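Local coordinates for Non-structural protein 5 (Modoc virus, PDB 2WA2) that probably methylates the cap of viral RNA at guanine N7 and ribose 2'-O, using S-adenosylmethionine as methyl donor, at residues Lys31-Glu43 against Ile217-Met229. The protein carries 4 engineered substitutions. Sequence-based numbering, arbitrary orientation.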
loop_
_atom_site.group_PDB
_atom_site.type_symbol
_atom_site.label_atom_id
_atom_site.label_comp_id
_atom_site.label_asym_id
_atom_site.label_seq_id
_atom_site.Cartn_x
_atom_site.Cartn_y
_atom_site.Cartn_z
ATOM N N LYS A 31 -11.465 21.271 -11.336
ATOM C CA LYS A 31 -10.525 22.296 -10.835
ATOM C C LYS A 31 -10.283 22.173 -9.327
ATOM O O LYS A 31 -9.131 22.120 -8.890
ATOM C CB LYS A 31 -10.959 23.729 -11.209
ATOM C CG LYS A 31 -10.427 24.230 -12.555
ATOM C CD LYS A 31 -11.076 25.582 -12.912
ATOM C CE LYS A 31 -10.397 26.231 -14.120
ATOM N NZ LYS A 31 -11.334 27.135 -14.854
ATOM N N GLU A 32 -11.361 22.089 -8.551
ATOM C CA GLU A 32 -11.248 21.925 -7.094
ATOM C C GLU A 32 -10.478 20.665 -6.684
ATOM O O GLU A 32 -9.595 20.729 -5.824
ATOM C CB GLU A 32 -12.630 21.891 -6.479
ATOM C CG GLU A 32 -13.359 23.194 -6.714
ATOM C CD GLU A 32 -14.824 23.138 -6.326
ATOM O OE1 GLU A 32 -15.474 22.069 -6.421
ATOM O OE2 GLU A 32 -15.336 24.192 -5.901
ATOM N N PHE A 33 -10.792 19.550 -7.347
ATOM C CA PHE A 33 -10.129 18.265 -7.119
ATOM C C PHE A 33 -8.637 18.376 -7.378
ATOM O O PHE A 33 -7.825 17.929 -6.568
ATOM C CB PHE A 33 -10.758 17.178 -8.006
ATOM C CG PHE A 33 -10.103 15.815 -7.867
ATOM C CD1 PHE A 33 -10.546 14.916 -6.904
ATOM C CD2 PHE A 33 -9.038 15.456 -8.693
ATOM C CE1 PHE A 33 -9.943 13.645 -6.762
ATOM C CE2 PHE A 33 -8.426 14.208 -8.566
ATOM C CZ PHE A 33 -8.879 13.298 -7.603
ATOM N N MET A 34 -8.268 18.981 -8.508
ATOM C CA MET A 34 -6.845 19.085 -8.866
ATOM C C MET A 34 -6.057 19.954 -7.875
ATOM O O MET A 34 -4.943 19.597 -7.490
ATOM C CB MET A 34 -6.660 19.526 -10.337
ATOM C CG MET A 34 -7.078 18.439 -11.378
ATOM S SD MET A 34 -6.053 16.944 -11.238
ATOM C CE MET A 34 -7.135 15.574 -11.603
ATOM N N ALA A 35 -6.636 21.080 -7.460
ATOM C CA ALA A 35 -6.051 21.950 -6.437
ATOM C C ALA A 35 -6.007 21.234 -5.080
ATOM O O ALA A 35 -5.015 21.301 -4.372
ATOM C CB ALA A 35 -6.861 23.233 -6.310
ATOM N N TYR A 36 -7.097 20.560 -4.709
ATOM C CA TYR A 36 -7.161 19.928 -3.390
ATOM C C TYR A 36 -6.098 18.829 -3.216
ATOM O O TYR A 36 -5.441 18.710 -2.161
ATOM C CB TYR A 36 -8.556 19.331 -3.121
ATOM C CG TYR A 36 -8.572 18.439 -1.883
ATOM C CD1 TYR A 36 -8.311 18.966 -0.640
ATOM C CD2 TYR A 36 -8.858 17.076 -1.975
ATOM C CE1 TYR A 36 -8.309 18.169 0.490
ATOM C CE2 TYR A 36 -8.877 16.262 -0.851
ATOM C CZ TYR A 36 -8.596 16.822 0.381
ATOM O OH TYR A 36 -8.601 16.092 1.524
ATOM N N ARG A 37 -5.940 18.023 -4.256
ATOM C CA ARG A 37 -5.191 16.791 -4.124
ATOM C C ARG A 37 -3.710 16.986 -3.825
ATOM O O ARG A 37 -3.122 16.119 -3.216
ATOM C CB ARG A 37 -5.397 15.893 -5.340
ATOM C CG ARG A 37 -4.527 16.263 -6.507
ATOM C CD ARG A 37 -5.156 15.824 -7.766
ATOM N NE ARG A 37 -4.670 14.545 -8.235
ATOM C CZ ARG A 37 -3.976 14.389 -9.359
ATOM N NH1 ARG A 37 -3.652 15.443 -10.113
ATOM N NH2 ARG A 37 -3.596 13.181 -9.730
ATOM N N ARG A 38 -3.132 18.105 -4.282
ATOM C CA ARG A 38 -1.716 18.453 -4.056
ATOM C C ARG A 38 -1.454 19.395 -2.877
ATOM O O ARG A 38 -0.298 19.673 -2.573
ATOM C CB ARG A 38 -1.118 19.106 -5.320
ATOM C CG ARG A 38 -1.968 20.267 -5.838
ATOM C CD ARG A 38 -1.183 21.421 -6.471
ATOM N NE ARG A 38 -1.982 22.652 -6.349
ATOM C CZ ARG A 38 -2.619 23.262 -7.356
ATOM N NH1 ARG A 38 -2.525 22.792 -8.601
ATOM N NH2 ARG A 38 -3.342 24.363 -7.126
ATOM N N ARG A 39 -2.505 19.897 -2.233
ATOM C CA ARG A 39 -2.374 20.878 -1.150
ATOM C C ARG A 39 -1.561 20.333 0.030
ATOM O O ARG A 39 -1.980 19.394 0.705
ATOM C CB ARG A 39 -3.762 21.348 -0.696
ATOM C CG ARG A 39 -3.813 22.726 -0.038
ATOM C CD ARG A 39 -5.281 23.161 0.178
ATOM N NE ARG A 39 -5.942 23.519 -1.088
ATOM C CZ ARG A 39 -7.253 23.409 -1.330
ATOM N NH1 ARG A 39 -8.085 22.946 -0.394
ATOM N NH2 ARG A 39 -7.741 23.759 -2.524
ATOM N N PHE A 40 -0.388 20.930 0.252
ATOM C CA PHE A 40 0.555 20.528 1.319
ATOM C C PHE A 40 1.146 19.119 1.185
ATOM O O PHE A 40 1.634 18.551 2.173
ATOM C CB PHE A 40 -0.085 20.627 2.701
ATOM C CG PHE A 40 -0.421 22.015 3.129
ATOM C CD1 PHE A 40 0.558 22.843 3.672
ATOM C CD2 PHE A 40 -1.730 22.482 3.032
ATOM C CE1 PHE A 40 0.239 24.136 4.102
ATOM C CE2 PHE A 40 -2.068 23.772 3.452
ATOM C CZ PHE A 40 -1.073 24.600 3.981
ATOM N N VAL A 41 1.093 18.553 -0.016
ATOM C CA VAL A 41 1.597 17.210 -0.259
ATOM C C VAL A 41 3.093 17.319 -0.594
ATOM O O VAL A 41 3.480 18.173 -1.390
ATOM C CB VAL A 41 0.777 16.518 -1.398
ATOM C CG1 VAL A 41 1.366 15.163 -1.796
ATOM C CG2 VAL A 41 -0.685 16.358 -0.976
ATOM N N VAL A 42 3.923 16.477 0.038
ATOM C CA VAL A 42 5.355 16.433 -0.277
ATOM C C VAL A 42 5.498 16.062 -1.757
ATOM O O VAL A 42 4.959 15.042 -2.198
ATOM C CB VAL A 42 6.148 15.434 0.621
ATOM C CG1 VAL A 42 7.664 15.472 0.283
ATOM C CG2 VAL A 42 5.925 15.725 2.112
ATOM N N GLU A 43 6.213 16.905 -2.505
ATOM C CA GLU A 43 6.288 16.829 -3.971
ATOM C C GLU A 43 4.903 16.994 -4.609
ATOM O O GLU A 43 4.555 18.067 -5.114
ATOM C CB GLU A 43 6.943 15.523 -4.455
ATOM C CG GLU A 43 8.405 15.354 -4.081
ATOM C CD GLU A 43 9.018 14.060 -4.636
ATOM O OE1 GLU A 43 8.532 13.536 -5.671
ATOM O OE2 GLU A 43 9.997 13.565 -4.031
ATOM N N ILE A 217 0.598 3.437 8.746
ATOM C CA ILE A 217 1.186 4.775 8.588
ATOM C C ILE A 217 0.700 5.483 7.324
ATOM O O ILE A 217 0.334 4.832 6.330
ATOM C CB ILE A 217 2.749 4.743 8.626
ATOM C CG1 ILE A 217 3.302 3.913 7.450
ATOM C CG2 ILE A 217 3.250 4.239 10.015
ATOM C CD1 ILE A 217 4.831 3.941 7.248
ATOM N N ARG A 218 0.693 6.817 7.393
ATOM C CA ARG A 218 0.372 7.658 6.251
ATOM C C ARG A 218 1.671 8.224 5.678
ATOM O O ARG A 218 2.444 8.860 6.391
ATOM C CB ARG A 218 -0.556 8.807 6.701
ATOM C CG ARG A 218 -0.748 9.912 5.666
ATOM C CD ARG A 218 -1.680 9.380 4.552
ATOM N NE ARG A 218 -2.073 10.455 3.646
ATOM C CZ ARG A 218 -2.969 10.335 2.677
ATOM N NH1 ARG A 218 -3.527 9.146 2.420
ATOM N NH2 ARG A 218 -3.269 11.396 1.954
ATOM N N VAL A 219 1.912 7.991 4.394
ATOM C CA VAL A 219 3.053 8.594 3.714
ATOM C C VAL A 219 2.625 10.011 3.279
ATOM O O VAL A 219 1.598 10.170 2.618
ATOM C CB VAL A 219 3.466 7.727 2.510
ATOM C CG1 VAL A 219 4.730 8.249 1.890
ATOM C CG2 VAL A 219 3.637 6.262 2.961
ATOM N N PRO A 220 3.371 11.043 3.693
ATOM C CA PRO A 220 3.013 12.440 3.377
ATOM C C PRO A 220 3.085 12.786 1.894
ATOM O O PRO A 220 2.546 13.819 1.472
ATOM C CB PRO A 220 4.027 13.268 4.190
ATOM C CG PRO A 220 5.155 12.339 4.454
ATOM C CD PRO A 220 4.551 10.961 4.575
ATOM N N LEU A 221 3.764 11.934 1.129
ATOM C CA LEU A 221 3.761 11.980 -0.332
ATOM C C LEU A 221 2.439 11.540 -0.970
ATOM O O LEU A 221 2.193 11.825 -2.146
ATOM C CB LEU A 221 4.886 11.106 -0.886
ATOM C CG LEU A 221 6.321 11.569 -0.601
ATOM C CD1 LEU A 221 7.289 10.444 -0.843
ATOM C CD2 LEU A 221 6.655 12.653 -1.545
ATOM N N SER A 222 1.606 10.797 -0.235
ATOM C CA SER A 222 0.288 10.434 -0.792
ATOM C C SER A 222 -0.531 11.695 -1.038
ATOM O O SER A 222 -0.514 12.618 -0.219
ATOM C CB SER A 222 -0.489 9.528 0.153
ATOM O OG SER A 222 0.111 8.256 0.251
ATOM N N ARG A 223 -1.294 11.695 -2.134
ATOM C CA ARG A 223 -2.145 12.842 -2.475
ATOM C C ARG A 223 -3.373 12.918 -1.568
ATOM O O ARG A 223 -3.820 11.913 -1.006
ATOM C CB ARG A 223 -2.582 12.776 -3.931
ATOM C CG ARG A 223 -1.443 12.896 -4.945
ATOM C CD ARG A 223 -2.082 13.135 -6.305
ATOM N NE ARG A 223 -1.125 13.116 -7.401
ATOM C CZ ARG A 223 -1.064 12.156 -8.321
ATOM N NH1 ARG A 223 -1.907 11.129 -8.287
ATOM N NH2 ARG A 223 -0.151 12.228 -9.284
ATOM N N ASN A 224 -3.939 14.108 -1.439
ATOM C CA ASN A 224 -5.067 14.265 -0.524
ATOM C C ASN A 224 -6.323 13.576 -1.047
ATOM O O ASN A 224 -7.251 13.327 -0.288
ATOM C CB ASN A 224 -5.371 15.733 -0.261
ATOM C CG ASN A 224 -4.211 16.479 0.420
ATOM O OD1 ASN A 224 -3.518 15.941 1.286
ATOM N ND2 ASN A 224 -4.013 17.736 0.017
ATOM N N SER A 225 -6.321 13.254 -2.344
ATOM C CA SER A 225 -7.445 12.552 -2.992
ATOM C C SER A 225 -7.473 11.040 -2.739
ATOM O O SER A 225 -8.334 10.328 -3.274
ATOM C CB SER A 225 -7.365 12.814 -4.507
ATOM O OG SER A 225 -6.028 12.577 -4.916
ATOM N N THR A 226 -6.515 10.532 -1.943
ATOM C CA THR A 226 -6.592 9.142 -1.500
ATOM C C THR A 226 -6.347 9.089 0.008
ATOM O O THR A 226 -5.499 9.815 0.495
ATOM C CB THR A 226 -5.561 8.231 -2.221
ATOM O OG1 THR A 226 -5.595 6.935 -1.631
ATOM C CG2 THR A 226 -4.116 8.802 -2.144
ATOM N N HIS A 227 -7.089 8.227 0.700
ATOM C CA HIS A 227 -6.918 8.011 2.134
ATOM C C HIS A 227 -5.985 6.815 2.355
ATOM O O HIS A 227 -5.919 6.303 3.474
ATOM C CB HIS A 227 -8.278 7.730 2.751
ATOM C CG HIS A 227 -8.412 8.149 4.187
ATOM N ND1 HIS A 227 -7.634 7.620 5.198
ATOM C CD2 HIS A 227 -9.282 9.003 4.781
ATOM C CE1 HIS A 227 -8.009 8.149 6.356
ATOM N NE2 HIS A 227 -9.014 8.983 6.129
ATOM N N GLU A 228 -5.250 6.392 1.306
ATOM C CA GLU A 228 -4.348 5.202 1.410
ATOM C C GLU A 228 -3.393 5.325 2.590
ATOM O O GLU A 228 -2.816 6.383 2.854
ATOM C CB GLU A 228 -3.530 4.943 0.128
ATOM C CG GLU A 228 -2.475 6.034 -0.112
ATOM C CD GLU A 228 -1.882 6.015 -1.509
ATOM O OE1 GLU A 228 -2.399 5.264 -2.357
ATOM O OE2 GLU A 228 -0.908 6.767 -1.756
ATOM N N MET A 229 -3.275 4.235 3.322
ATOM C CA MET A 229 -2.249 4.122 4.364
ATOM C C MET A 229 -1.527 2.775 4.198
ATOM O O MET A 229 -1.950 1.916 3.403
ATOM C CB MET A 229 -2.893 4.292 5.743
ATOM C CG MET A 229 -3.448 5.710 5.931
ATOM S SD MET A 229 -4.394 5.912 7.454
ATOM C CE MET A 229 -3.082 5.777 8.713
HETATM O O HOH W 1 1.195 15.592 3.123
#
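The carboxamide of N224 holds the backbone oxygens of Y36 and R39. Its ND2 gives two nearly straight hydrogen bonds: one to Y36 O at 2.8 Å, arriving almost head-on to the carbonyl, and one to R39 O at 2.7 Å, on a lone pair in the carbonyl plane. Both acceptors lie close to the amide plane, which fixes the rotation of the group. Y36 O also accepts from R39 N, while N224 N donates to R37 O at 2.8 Å; side chain and backbone of one asparagine thus bind three carbonyls of 36-39. With CG anti to the carbonyl carbon (chi1 -62°), N224 carries its amide to Y36 O and R39 O. N224 CB lies over one face of the Y36 ring in a CH-pi contact, 3.8 Å from the centroid. V41 CG2 brushes N224 OD1, and CG1 reaches the carbonyl oxygens of L221 and S222.

Beside this, S225 CB lies 3.5 Å from F33 CZ. The R37 and R223 side chains run alongside each other; R37 NH2 sits over the centre of the R223 guanidinium, 3.0 Å from R223 NH1, a pair of donors without a hydrogen bond. Farther along, V42 CG1 meets L221 CD2 at 3.5 Å, V42 CG2 lies against P220 CB, and a water bridges F40 O to P220 O. V42 O is buried here without a polar partner.

Behind the loop, R218 grips T226 O with NH1 and NH2, and S222 OG donates to E228 OE2. E228 also pairs with K70 and K192, consistent with the K-D-K-E tetrad of flaviviral 2'-O-methyltransferases. The loop joins antiparallel strands 215-217 and 229-232 of the Rossmann-like sheet. In helix 239-254, L250 O is hydrogen-bonded to Y36 OH, and R253 NH1 to N224 OD1; helix 14-27 packs on F33 and Y36, and helix 66-76 touches P220 and L221.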